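Local coordinates for metallo-beta-lactamase superfamily protein (Thermus thermophilus, PDB 2ZWR), which probably acts as a metal-dependent hydrolase of the metallo-beta-lactamase superfamily, holding two zinc ions in its active site, at residues V119-G124 / G128-Y133; G152-P157 / K162-S167; D31-L36 / V63-E68; E13-V18 / P24-P29. All blocks are in the same frame, centred on the assembly; numbering follows the deposited sequence.

Interaction 1 of 4, residues V119-G124 / G128-Y133. With ZN (zinc ion), chain F.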
loop_
_atom_site.group_PDB
_atom_site.type_symbol
_atom_site.label_atom_id
_atom_site.label_comp_id
_atom_site.label_asym_id
_atom_site.label_seq_id
_atom_site.Cartn_x
_atom_site.Cartn_y
_atom_site.Cartn_z
ATOM N N VAL A 119 8.245 2.356 -9.137
ATOM C CA VAL A 119 7.543 1.137 -8.752
ATOM C C VAL A 119 8.509 -0.050 -8.685
ATOM O O VAL A 119 9.225 -0.347 -9.646
ATOM C CB VAL A 119 6.343 0.850 -9.690
ATOM C CG1 VAL A 119 5.651 -0.493 -9.350
ATOM C CG2 VAL A 119 5.339 1.998 -9.632
ATOM N N LEU A 120 8.537 -0.694 -7.521
ATOM C CA LEU A 120 9.292 -1.921 -7.300
ATOM C C LEU A 120 8.297 -3.066 -7.176
ATOM O O LEU A 120 7.462 -3.053 -6.272
ATOM C CB LEU A 120 10.104 -1.815 -6.003
ATOM C CG LEU A 120 11.462 -1.092 -5.921
ATOM C CD1 LEU A 120 11.598 0.059 -6.892
ATOM C CD2 LEU A 120 11.727 -0.611 -4.499
ATOM N N HIS A 121 8.365 -4.038 -8.080
ATOM C CA HIS A 121 7.545 -5.224 -7.951
ATOM C C HIS A 121 8.217 -6.197 -6.998
ATOM O O HIS A 121 9.261 -6.780 -7.312
ATOM C CB HIS A 121 7.264 -5.897 -9.301
ATOM C CG HIS A 121 6.347 -7.080 -9.197
ATOM N ND1 HIS A 121 6.655 -8.315 -9.723
ATOM C CD2 HIS A 121 5.137 -7.220 -8.599
ATOM C CE1 HIS A 121 5.671 -9.160 -9.475
ATOM N NE2 HIS A 121 4.737 -8.524 -8.790
ATOM N N LEU A 122 7.584 -6.375 -5.842
ATOM C CA LEU A 122 8.147 -7.117 -4.741
ATOM C C LEU A 122 7.123 -8.129 -4.221
ATOM O O LEU A 122 6.525 -7.913 -3.173
ATOM C CB LEU A 122 8.573 -6.145 -3.626
ATOM C CG LEU A 122 9.674 -5.120 -3.958
ATOM C CD1 LEU A 122 9.753 -4.011 -2.915
ATOM C CD2 LEU A 122 11.046 -5.806 -4.147
ATOM N N PRO A 123 6.940 -9.256 -4.942
ATOM C CA PRO A 123 5.884 -10.199 -4.613
ATOM C C PRO A 123 6.279 -11.062 -3.406
ATOM O O PRO A 123 7.417 -11.011 -2.946
ATOM C CB PRO A 123 5.809 -11.076 -5.877
ATOM C CG PRO A 123 7.224 -11.141 -6.341
ATOM C CD PRO A 123 7.785 -9.752 -6.053
ATOM N N GLY A 124 5.351 -11.875 -2.924
ATOM C CA GLY A 124 5.634 -12.741 -1.800
ATOM C C GLY A 124 4.508 -12.717 -0.792
ATOM O O GLY A 124 4.005 -13.767 -0.399
ATOM N N GLY A 128 1.071 -9.481 -6.836
ATOM C CA GLY A 128 1.197 -8.147 -7.436
ATOM C C GLY A 128 1.592 -7.078 -6.419
ATOM O O GLY A 128 1.299 -5.884 -6.596
ATOM N N HIS A 129 2.265 -7.502 -5.352
ATOM C CA HIS A 129 2.653 -6.579 -4.286
ATOM C C HIS A 129 3.794 -5.691 -4.779
ATOM O O HIS A 129 4.829 -6.197 -5.231
ATOM C CB HIS A 129 3.071 -7.339 -3.016
ATOM C CG HIS A 129 3.114 -6.483 -1.788
ATOM N ND1 HIS A 129 4.004 -5.442 -1.633
ATOM C CD2 HIS A 129 2.375 -6.510 -0.655
ATOM C CE1 HIS A 129 3.807 -4.860 -0.466
ATOM N NE2 HIS A 129 2.826 -5.490 0.149
ATOM N N VAL A 130 3.599 -4.374 -4.690
ATOM C CA VAL A 130 4.632 -3.408 -5.084
ATOM C C VAL A 130 5.049 -2.520 -3.917
ATOM O O VAL A 130 4.401 -2.524 -2.865
ATOM C CB VAL A 130 4.209 -2.511 -6.297
ATOM C CG1 VAL A 130 3.882 -3.359 -7.528
ATOM C CG2 VAL A 130 3.051 -1.564 -5.936
ATOM N N ALA A 131 6.150 -1.785 -4.101
ATOM C CA ALA A 131 6.486 -0.656 -3.230
ATOM C C ALA A 131 6.641 0.591 -4.077
ATOM O O ALA A 131 7.079 0.512 -5.231
ATOM C CB ALA A 131 7.778 -0.920 -2.450
ATOM N N PHE A 132 6.272 1.733 -3.501
ATOM C CA PHE A 132 6.429 3.028 -4.138
ATOM C C PHE A 132 7.614 3.720 -3.517
ATOM O O PHE A 132 7.555 4.136 -2.358
ATOM C CB PHE A 132 5.149 3.872 -4.006
ATOM C CG PHE A 132 3.943 3.196 -4.573
ATOM C CD1 PHE A 132 3.723 3.191 -5.945
ATOM C CD2 PHE A 132 3.041 2.533 -3.737
ATOM C CE1 PHE A 132 2.620 2.546 -6.486
ATOM C CE2 PHE A 132 1.930 1.892 -4.257
ATOM C CZ PHE A 132 1.720 1.889 -5.640
ATOM N N TYR A 133 8.682 3.843 -4.304
ATOM C CA TYR A 133 9.988 4.299 -3.816
ATOM C C TYR A 133 10.303 5.731 -4.256
ATOM O O TYR A 133 10.224 6.068 -5.445
ATOM C CB TYR A 133 11.103 3.319 -4.251
ATOM C CG TYR A 133 12.499 3.714 -3.791
ATOM C CD1 TYR A 133 12.737 4.098 -2.467
ATOM C CD2 TYR A 133 13.586 3.690 -4.677
ATOM C CE1 TYR A 133 14.006 4.474 -2.041
ATOM C CE2 TYR A 133 14.867 4.061 -4.253
ATOM C CZ TYR A 133 15.066 4.444 -2.932
ATOM O OH TYR A 133 16.321 4.814 -2.495
HETATM ZN ZN ZN F . 8.421 -8.625 -10.918
#
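The His-121 ring turns its NE2 edge to Gly-128, in the loop just before strand 130-134, while ND1 binds a zinc ion. NE2 lies 3.8 Å from Gly-128 CA, which sits in the ring plane. ND1 is 2.2 Å from the metal. CG anti to the backbone N (chi1 -177°) carries the ring beyond the end of the strand. NE2 is hydrogen-bonded to Pro-127 O, which fixes the ring rotation from the side away from the zinc. Pro-123 CD covers one ring face. This metal is distinct from the two held by His-54, His-56, His-125 and Asp-144 and by Asp-58, His-59, Asp-144 and His-184.

The backbones form an antiparallel hairpin. Leu-120 and Ala-131 are a hydrogen-bonded pair: Leu-120 N to Ala-131 O is 3.0 Å and nearly straight at 176°. The return bond, Ala-131 N to Leu-120 O, is 2.8 Å. Past the strand end, Leu-122 N still reaches His-129 O at 2.8 Å. On one face Val-119 CG1 meets Val-130 CG1 at 3.8 Å, with the two side chains crossing at a slant. The Val-119 and Phe-132 side chains lie side by side, and Val-119 CG2 touches Phe-132 CE1 at 4.2 Å. On the other face Leu-122 CD1 touches Ala-131 CB at 3.7 Å.

His-129 links the hairpin to the metal centre. Its ring stacks with that of the zinc ligand His-54, and NE2 is hydrogen-bonded to the backbone N of Asp-144. Strand 130-134 lies between strands 117-121 and 139-143, and helix 161-171 packs on Leu-122.

Interaction 2 of 4, residues G152-P157 / K162-S167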
loop_
_atom_site.group_PDB
_atom_site.type_symbol
_atom_site.label_atom_id
_atom_site.label_comp_id
_atom_site.label_asym_id
_atom_site.label_seq_id
_atom_site.Cartn_x
_atom_site.Cartn_y
_atom_site.Cartn_z
ATOM N N GLY A 152 5.649 -9.138 6.465
ATOM C CA GLY A 152 4.306 -9.515 6.030
ATOM C C GLY A 152 4.018 -10.993 6.211
ATOM O O GLY A 152 4.905 -11.829 6.039
ATOM N N ARG A 153 2.779 -11.309 6.581
ATOM C CA ARG A 153 2.298 -12.695 6.591
ATOM C C ARG A 153 2.556 -13.346 5.231
ATOM O O ARG A 153 2.418 -12.702 4.180
ATOM C CB ARG A 153 0.803 -12.748 6.912
ATOM C CG ARG A 153 0.452 -12.335 8.343
ATOM C CD ARG A 153 -1.050 -12.361 8.598
ATOM N NE ARG A 153 -1.561 -13.729 8.687
ATOM C CZ ARG A 153 -2.827 -14.054 8.941
ATOM N NH1 ARG A 153 -3.741 -13.113 9.127
ATOM N NH2 ARG A 153 -3.182 -15.334 9.004
ATOM N N TYR A 154 2.960 -14.608 5.253
ATOM C CA TYR A 154 3.108 -15.375 4.019
ATOM C C TYR A 154 2.232 -16.629 4.072
ATOM O O TYR A 154 2.592 -17.687 3.556
ATOM C CB TYR A 154 4.588 -15.679 3.708
ATOM C CG TYR A 154 5.412 -16.148 4.893
ATOM C CD1 TYR A 154 5.904 -15.236 5.833
ATOM C CD2 TYR A 154 5.700 -17.502 5.076
ATOM C CE1 TYR A 154 6.663 -15.660 6.927
ATOM C CE2 TYR A 154 6.460 -17.940 6.167
ATOM C CZ TYR A 154 6.938 -17.012 7.086
ATOM O OH TYR A 154 7.696 -17.429 8.167
ATOM N N ASP A 155 1.067 -16.475 4.699
ATOM C CA ASP A 155 0.055 -17.527 4.786
ATOM C C ASP A 155 -1.302 -17.059 4.244
ATOM O O ASP A 155 -2.308 -17.757 4.384
ATOM C CB ASP A 155 -0.090 -18.016 6.241
ATOM C CG ASP A 155 -0.612 -16.935 7.193
ATOM O OD1 ASP A 155 -0.559 -15.731 6.859
ATOM O OD2 ASP A 155 -1.075 -17.297 8.301
ATOM N N LEU A 156 -1.324 -15.868 3.648
ATOM C CA LEU A 156 -2.552 -15.286 3.101
ATOM C C LEU A 156 -2.744 -15.655 1.626
ATOM O O LEU A 156 -1.844 -16.254 1.019
ATOM C CB LEU A 156 -2.558 -13.766 3.286
ATOM C CG LEU A 156 -2.810 -13.234 4.695
ATOM C CD1 LEU A 156 -2.741 -11.703 4.701
ATOM C CD2 LEU A 156 -4.150 -13.727 5.236
ATOM N N PRO A 157 -3.935 -15.348 1.056
ATOM C CA PRO A 157 -4.183 -15.587 -0.374
ATOM C C PRO A 157 -3.136 -14.943 -1.291
ATOM O O PRO A 157 -2.864 -13.724 -1.197
ATOM C CB PRO A 157 -5.572 -14.968 -0.596
ATOM C CG PRO A 157 -6.239 -15.110 0.721
ATOM C CD PRO A 157 -5.142 -14.816 1.720
ATOM N N LYS A 162 9.025 -17.856 -0.491
ATOM C CA LYS A 162 10.338 -17.723 -1.123
ATOM C C LYS A 162 10.445 -16.426 -1.919
ATOM O O LYS A 162 11.501 -15.784 -1.934
ATOM C CB LYS A 162 10.637 -18.932 -2.014
ATOM C CG LYS A 162 12.095 -19.041 -2.449
ATOM N N ALA A 163 9.357 -16.048 -2.583
ATOM C CA ALA A 163 9.284 -14.739 -3.231
ATOM C C ALA A 163 9.444 -13.632 -2.180
ATOM O O ALA A 163 10.162 -12.664 -2.415
ATOM C CB ALA A 163 7.973 -14.578 -4.017
ATOM N N LEU A 164 8.811 -13.804 -1.014
ATOM C CA LEU A 164 8.851 -12.784 0.038
ATOM C C LEU A 164 10.271 -12.481 0.495
ATOM O O LEU A 164 10.665 -11.319 0.589
ATOM C CB LEU A 164 7.954 -13.155 1.230
ATOM C CG LEU A 164 7.864 -12.191 2.428
ATOM C CD1 LEU A 164 7.193 -10.872 2.082
ATOM C CD2 LEU A 164 7.089 -12.834 3.542
ATOM N N PHE A 165 11.050 -13.519 0.772
ATOM C CA PHE A 165 12.405 -13.296 1.269
ATOM C C PHE A 165 13.357 -12.755 0.208
ATOM O O PHE A 165 14.230 -11.944 0.510
ATOM C CB PHE A 165 12.931 -14.513 2.046
ATOM C CG PHE A 165 12.299 -14.650 3.414
ATOM C CD1 PHE A 165 12.746 -13.866 4.487
ATOM C CD2 PHE A 165 11.229 -15.522 3.624
ATOM C CE1 PHE A 165 12.144 -13.963 5.748
ATOM C CE2 PHE A 165 10.624 -15.630 4.881
ATOM C CZ PHE A 165 11.086 -14.850 5.943
ATOM N N ALA A 166 13.140 -13.143 -1.043
ATOM C CA ALA A 166 13.830 -12.516 -2.163
ATOM C C ALA A 166 13.451 -11.029 -2.291
ATOM O O ALA A 166 14.313 -10.170 -2.518
ATOM C CB ALA A 166 13.540 -13.268 -3.457
ATOM N N SER A 167 12.159 -10.726 -2.134
ATOM C CA SER A 167 11.705 -9.332 -2.171
ATOM C C SER A 167 12.318 -8.496 -1.049
ATOM O O SER A 167 12.692 -7.334 -1.263
ATOM C CB SER A 167 10.186 -9.247 -2.131
ATOM O OG SER A 167 9.639 -9.616 -3.383
#
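The loop between strand 150-151 and helix 161-171 runs beside the zinc site and folds back on the helix through Gly-152, Tyr-154, Leu-164 and Phe-165. Leu-164 CD2 is the central atom. It lies 3.5 Å from Gly-152 O and also 3.5 Å from Tyr-154 CD1. The Leu-164 and Tyr-154 side chains cross at about a right angle. The first torsion of Leu-164 is trans (chi1 -180°), which carries CD2 out to the loop. Gly-152 O itself lies in the plane of the Tyr-154 ring, at its edge.

Phe-165 comes from one residue further along the helix and points a ring edge at the face of Tyr-154. This is a T-shaped pair with planes at 71° and centroids 6.0 Å apart. No hydrogen bond joins the two segments; the side-chain contacts are apolar, with Gly-152 O the polar atom touched.

Within the loop, Arg-153 grips Asp-155 side-on. NE meets OD1 at 2.9 Å and NH2 meets OD2 at 3.0 Å. Leu-156 CD2 lies over one face of the guanidinium. This salt bridge ties together residues that flank Tyr-154.

The backbone serves as a second shell for the metal: Arg-153 O is hydrogen-bonded to His-125 ND1, and Pro-157 O to His-56 NE2. At the far end of the contact, Ser-167 OG of helix 161-171 binds Pro-123 O, just past strand 117-121.

Interaction 3 of 4, residues D31-L36 / V63-E68. With ZN (zinc ion), chain G.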
loop_
_atom_site.group_PDB
_atom_site.type_symbol
_atom_site.label_atom_id
_atom_site.label_comp_id
_atom_site.label_asym_id
_atom_site.label_seq_id
_atom_site.Cartn_x
_atom_site.Cartn_y
_atom_site.Cartn_z
ATOM N N ASP A 31 -10.257 1.292 4.437
ATOM C CA ASP A 31 -11.538 1.295 5.101
ATOM C C ASP A 31 -11.856 2.698 5.581
ATOM O O ASP A 31 -11.036 3.614 5.447
ATOM C CB ASP A 31 -11.495 0.329 6.295
ATOM C CG ASP A 31 -12.857 -0.193 6.674
ATOM O OD1 ASP A 31 -13.847 0.170 6.016
ATOM O OD2 ASP A 31 -12.945 -0.956 7.645
ATOM N N GLU A 32 -13.063 2.859 6.116
ATOM C CA GLU A 32 -13.495 4.108 6.768
ATOM C C GLU A 32 -13.344 5.321 5.842
ATOM O O GLU A 32 -12.556 6.227 6.121
ATOM C CB GLU A 32 -12.753 4.336 8.096
ATOM C CG GLU A 32 -12.782 3.145 9.062
ATOM C CD GLU A 32 -12.265 3.490 10.459
ATOM O OE1 GLU A 32 -12.919 4.295 11.172
ATOM O OE2 GLU A 32 -11.212 2.959 10.860
ATOM N N PRO A 33 -14.111 5.342 4.741
ATOM C CA PRO A 33 -14.034 6.441 3.779
ATOM C C PRO A 33 -14.293 7.815 4.402
ATOM O O PRO A 33 -13.698 8.805 3.955
ATOM C CB PRO A 33 -15.130 6.100 2.759
ATOM C CG PRO A 33 -16.009 5.080 3.425
ATOM C CD PRO A 33 -15.111 4.329 4.351
ATOM N N GLU A 34 -15.160 7.868 5.420
ATOM C CA GLU A 34 -15.482 9.117 6.130
ATOM C C GLU A 34 -14.238 9.690 6.791
ATOM O O GLU A 34 -14.053 10.898 6.825
ATOM C CB GLU A 34 -16.541 8.912 7.231
ATOM C CG GLU A 34 -17.482 7.730 7.065
ATOM C CD GLU A 34 -16.826 6.375 7.357
ATOM O OE1 GLU A 34 -16.277 6.155 8.462
ATOM O OE2 GLU A 34 -16.885 5.516 6.471
ATOM N N LYS A 35 -13.397 8.811 7.331
ATOM C CA LYS A 35 -12.138 9.203 7.964
ATOM C C LYS A 35 -11.159 9.769 6.926
ATOM O O LYS A 35 -10.451 10.748 7.195
ATOM C CB LYS A 35 -11.534 7.997 8.704
ATOM C CG LYS A 35 -10.588 8.347 9.842
ATOM C CD LYS A 35 -10.527 7.229 10.900
ATOM N N LEU A 36 -11.143 9.168 5.735
ATOM C CA LEU A 36 -10.308 9.666 4.629
ATOM C C LEU A 36 -10.798 11.000 4.071
ATOM O O LEU A 36 -10.011 11.928 3.893
ATOM C CB LEU A 36 -10.195 8.624 3.514
ATOM C CG LEU A 36 -9.311 7.427 3.882
ATOM C CD1 LEU A 36 -9.673 6.223 3.032
ATOM C CD2 LEU A 36 -7.833 7.776 3.750
ATOM N N VAL A 63 -11.873 2.043 -1.489
ATOM C CA VAL A 63 -11.691 2.436 -2.892
ATOM C C VAL A 63 -13.010 2.837 -3.554
ATOM O O VAL A 63 -13.094 3.926 -4.108
ATOM C CB VAL A 63 -10.940 1.364 -3.725
ATOM C CG1 VAL A 63 -11.002 1.697 -5.224
ATOM C CG2 VAL A 63 -9.499 1.260 -3.264
ATOM N N ALA A 64 -14.039 1.978 -3.475
ATOM C CA ALA A 64 -15.309 2.231 -4.187
ATOM C C ALA A 64 -15.996 3.597 -3.923
ATOM O O ALA A 64 -16.302 4.315 -4.879
ATOM C CB ALA A 64 -16.295 1.066 -4.005
ATOM N N PRO A 65 -16.258 3.949 -2.639
ATOM C CA PRO A 65 -16.840 5.273 -2.359
ATOM C C PRO A 65 -16.004 6.453 -2.844
ATOM O O PRO A 65 -16.568 7.448 -3.304
ATOM C CB PRO A 65 -16.968 5.302 -0.824
ATOM C CG PRO A 65 -16.081 4.183 -0.314
ATOM C CD PRO A 65 -16.101 3.146 -1.405
ATOM N N LEU A 66 -14.681 6.345 -2.749
ATOM C CA LEU A 66 -13.797 7.430 -3.177
ATOM C C LEU A 66 -13.740 7.591 -4.697
ATOM O O LEU A 66 -13.634 8.704 -5.189
ATOM C CB LEU A 66 -12.395 7.248 -2.590
ATOM C CG LEU A 66 -12.350 7.323 -1.056
ATOM C CD1 LEU A 66 -10.924 7.199 -0.544
ATOM C CD2 LEU A 66 -12.998 8.595 -0.531
ATOM N N VAL A 67 -13.828 6.477 -5.424
ATOM C CA VAL A 67 -13.913 6.499 -6.886
ATOM C C VAL A 67 -15.263 7.081 -7.339
ATOM O O VAL A 67 -15.321 7.903 -8.253
ATOM C CB VAL A 67 -13.684 5.081 -7.486
ATOM C CG1 VAL A 67 -14.056 5.031 -8.950
ATOM C CG2 VAL A 67 -12.231 4.643 -7.285
ATOM N N GLU A 68 -16.337 6.658 -6.681
ATOM C CA GLU A 68 -17.673 7.208 -6.921
ATOM C C GLU A 68 -17.730 8.733 -6.694
ATOM O O GLU A 68 -18.301 9.462 -7.504
ATOM C CB GLU A 68 -18.707 6.509 -6.028
ATOM C CG GLU A 68 -20.147 6.843 -6.406
ATOM C CD GLU A 68 -21.176 6.099 -5.575
ATOM O OE1 GLU A 68 -20.964 5.909 -4.342
ATOM O OE2 GLU A 68 -22.217 5.716 -6.164
HETATM ZN ZN ZN G . -15.779 -0.364 6.791
HETATM O O HOH W 1 -15.288 -0.154 8.814
#
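Two helices on the outer side of one sheet of the alpha-beta/beta-alpha sandwich meet here near their N-terminal ends. Pro-33 packs on Pro-65, and Leu-36 on Leu-66. Pro-33 CB is 3.7 Å from Pro-65 CG, and Pro-33 CG is 3.8 Å from the same atom. Thus Pro-65 brings one corner of its ring against the CB-CG side of the other proline. The two side chains cross at about a right angle.

The leucines meet deeper in, one methyl to one methyl. Leu-36 CD1 lies 3.9 Å from Leu-66 CD1, and these chains also cross nearly perpendicularly. Each leucine has CG anti to the carbonyl carbon (chi1 -72° and -64°), which brings the CD1 methyls together. No hydrogen bond or salt bridge spans the pair. The prolines are partly exposed, while the leucines are buried.

Just ahead of the first helix, Asp-31 binds a zinc ion through OD1 at 2.1 Å. A water also binds this metal and donates to OD2 at 2.7 Å, so both carboxylate oxygens are engaged. OD1 further accepts a weak bond from Glu-32 N. Glu-32 holds the N-cap position, and its OE2 binds Gly-9 N. This zinc is separate from the two-metal site.

The second helix follows the segment that carries the ligands Asp-58 and His-59. Both leucines rest on Leu-26 of strand 23-27. Leu-36 also touches strand 2-8, and Val-63 and Val-67 pack on Val-74 of strand 74-76.

Interaction 4 of 4, residues E13-V18 / P24-P29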
loop_
_atom_site.group_PDB
_atom_site.type_symbol
_atom_site.label_atom_id
_atom_site.label_comp_id
_atom_site.label_asym_id
_atom_site.label_seq_id
_atom_site.Cartn_x
_atom_site.Cartn_y
_atom_site.Cartn_z
ATOM N N GLU A 13 -5.009 -0.963 9.240
ATOM C CA GLU A 13 -4.177 -0.809 8.065
ATOM C C GLU A 13 -3.829 0.668 7.911
ATOM O O GLU A 13 -4.649 1.526 8.253
ATOM C CB GLU A 13 -4.935 -1.346 6.841
ATOM C CG GLU A 13 -4.262 -1.131 5.479
ATOM C CD GLU A 13 -4.741 0.131 4.762
ATOM O OE1 GLU A 13 -5.672 0.801 5.251
ATOM O OE2 GLU A 13 -4.171 0.465 3.706
ATOM N N ASN A 14 -2.626 0.963 7.410
ATOM C CA ASN A 14 -2.196 2.353 7.186
ATOM C C ASN A 14 -2.378 2.846 5.736
ATOM O O ASN A 14 -1.738 2.324 4.798
ATOM C CB ASN A 14 -0.721 2.571 7.592
ATOM C CG ASN A 14 -0.402 2.108 9.020
ATOM O OD1 ASN A 14 0.691 1.590 9.272
ATOM N ND2 ASN A 14 -1.332 2.307 9.953
ATOM N N ALA A 15 -3.226 3.864 5.575
ATOM C CA ALA A 15 -3.327 4.633 4.337
ATOM C C ALA A 15 -2.389 5.838 4.396
ATOM O O ALA A 15 -2.061 6.316 5.478
ATOM C CB ALA A 15 -4.761 5.107 4.108
ATOM N N TYR A 16 -1.958 6.324 3.237
ATOM C CA TYR A 16 -1.081 7.487 3.185
ATOM C C TYR A 16 -1.588 8.460 2.145
ATOM O O TYR A 16 -1.709 8.109 0.968
ATOM C CB TYR A 16 0.387 7.087 2.896
ATOM C CG TYR A 16 0.987 6.189 3.970
ATOM C CD1 TYR A 16 1.598 6.731 5.106
ATOM C CD2 TYR A 16 0.907 4.801 3.867
ATOM C CE1 TYR A 16 2.123 5.903 6.118
ATOM C CE2 TYR A 16 1.429 3.969 4.872
ATOM C CZ TYR A 16 2.033 4.531 5.989
ATOM O OH TYR A 16 2.553 3.711 6.972
ATOM N N LEU A 17 -1.918 9.667 2.600
ATOM C CA LEU A 17 -2.207 10.790 1.726
ATOM C C LEU A 17 -0.904 11.563 1.564
ATOM O O LEU A 17 -0.364 12.104 2.519
ATOM C CB LEU A 17 -3.317 11.670 2.309
ATOM C CG LEU A 17 -3.735 12.920 1.517
ATOM C CD1 LEU A 17 -4.320 12.578 0.134
ATOM C CD2 LEU A 17 -4.713 13.794 2.340
ATOM N N VAL A 18 -0.391 11.579 0.345
ATOM C CA VAL A 18 0.962 12.056 0.085
ATOM C C VAL A 18 0.898 13.177 -0.941
ATOM O O VAL A 18 0.326 13.003 -2.022
ATOM C CB VAL A 18 1.875 10.918 -0.470
ATOM C CG1 VAL A 18 3.301 11.423 -0.698
ATOM C CG2 VAL A 18 1.860 9.694 0.462
ATOM N N PRO A 24 -1.369 15.487 -5.100
ATOM C CA PRO A 24 -1.594 14.503 -4.042
ATOM C C PRO A 24 -2.012 13.135 -4.563
ATOM O O PRO A 24 -2.730 13.035 -5.565
ATOM C CB PRO A 24 -2.740 15.125 -3.218
ATOM C CG PRO A 24 -2.818 16.562 -3.669
ATOM C CD PRO A 24 -2.406 16.529 -5.097
ATOM N N VAL A 25 -1.537 12.093 -3.893
ATOM C CA VAL A 25 -2.028 10.737 -4.113
ATOM C C VAL A 25 -2.427 10.099 -2.792
ATOM O O VAL A 25 -1.917 10.457 -1.723
ATOM C CB VAL A 25 -0.994 9.791 -4.819
ATOM C CG1 VAL A 25 -0.831 10.166 -6.268
ATOM C CG2 VAL A 25 0.367 9.766 -4.078
ATOM N N LEU A 26 -3.323 9.127 -2.894
ATOM C CA LEU A 26 -3.774 8.366 -1.762
ATOM C C LEU A 26 -3.372 6.899 -1.931
ATOM O O LEU A 26 -3.808 6.238 -2.875
ATOM C CB LEU A 26 -5.289 8.517 -1.633
ATOM C CG LEU A 26 -5.985 7.730 -0.529
ATOM C CD1 LEU A 26 -5.376 8.027 0.826
ATOM C CD2 LEU A 26 -7.478 8.052 -0.584
ATOM N N ILE A 27 -2.531 6.419 -1.011
ATOM C CA ILE A 27 -2.026 5.041 -1.007
ATOM C C ILE A 27 -2.829 4.133 -0.069
ATOM O O ILE A 27 -2.940 4.417 1.126
ATOM C CB ILE A 27 -0.518 5.002 -0.601
ATOM C CG1 ILE A 27 0.328 5.798 -1.601
ATOM C CG2 ILE A 27 -0.000 3.558 -0.452
ATOM C CD1 ILE A 27 1.806 5.951 -1.204
ATOM N N ASP A 28 -3.359 3.037 -0.620
ATOM C CA ASP A 28 -4.075 1.985 0.138
ATOM C C ASP A 28 -5.246 2.482 1.034
ATOM O O ASP A 28 -5.207 2.299 2.265
ATOM C CB ASP A 28 -3.106 1.155 1.000
ATOM C CG ASP A 28 -2.077 0.380 0.190
ATOM O OD1 ASP A 28 -2.109 0.415 -1.056
ATOM O OD2 ASP A 28 -1.223 -0.282 0.825
ATOM N N PRO A 29 -6.297 3.076 0.431
ATOM C CA PRO A 29 -7.469 3.457 1.245
ATOM C C PRO A 29 -8.264 2.216 1.671
ATOM O O PRO A 29 -9.167 1.796 0.955
ATOM C CB PRO A 29 -8.303 4.309 0.281
ATOM C CG PRO A 29 -7.903 3.825 -1.101
ATOM C CD PRO A 29 -6.474 3.396 -1.000
HETATM O O HOH W 2 0.132 0.992 2.941
#
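The carboxylates of Glu-13 and Asp-28 lie with their planes 33° apart, and their side chains cross near a right angle. The Tyr-16 ring has a water in its plane, at its edge. The same ring forms edge-to-face pairs with Phe-141 and His-181, and its OH binds Pro-182 O. Glu-13 OE2 comes 2.6 Å from Asp-28 O, close enough that the acid may hold a proton. The chain of Glu-13 bends at chi2 (-95°), which brings OE2 against Asp-28 O and CB. Asp-28 OD2 takes a hydrogen bond from the water at 2.8 Å, and the same water donates to Asn-14 O. OD2 is also hydrogen-bonded to Thr-53 OG1 and to ND1 of His-59, a zinc ligand. Asp-28 is thus a second-shell residue of the metal site.

The segments are the arms of a beta hairpin in the N-terminal half of the metallo-beta-lactamase fold. Tyr-16 with Ile-27 and Val-18 with Val-25 are hydrogen-bonded pairs. Ile-27 N reaches Tyr-16 O at 2.7 Å, with an N-H...O angle of 179°. Val-18 N to Val-25 O is 2.8 Å. The Tyr-16 and Ile-27 side chains share one face with Val-18, whose CG2 meets Ile-27 CD1 at 4.1 Å. On the other face, Leu-26 CD1 lies 4.4 Å from Leu-17 CB. Helix 33-43 covers that face through Phe-40 on Leu-26 and Thr-43 on Leu-17.

From the N terminus the contacts come in the order 4, 3, 1, 2. Each closes before the next opens, so none nest or cross. Interaction 4 closes a hairpin turn. Interaction 3 closes a longer loop of 26 residues that holds strand 50-51 and the ligands from His-54 to His-59. Its Leu-36 and Val-63 pack on Pro-29 of interaction 4, joining the helix layer to the first sheet. Interaction 1 closes the hairpin of the second sheet across three residues, His-125 among them. After strand 150-151, interaction 2 closes the four-residue link into helix 161-171, which also touches interaction 1 where Ala-163 CB packs on Gly-124. Interactions 2 and 3 lie on opposite sides of the chain centre.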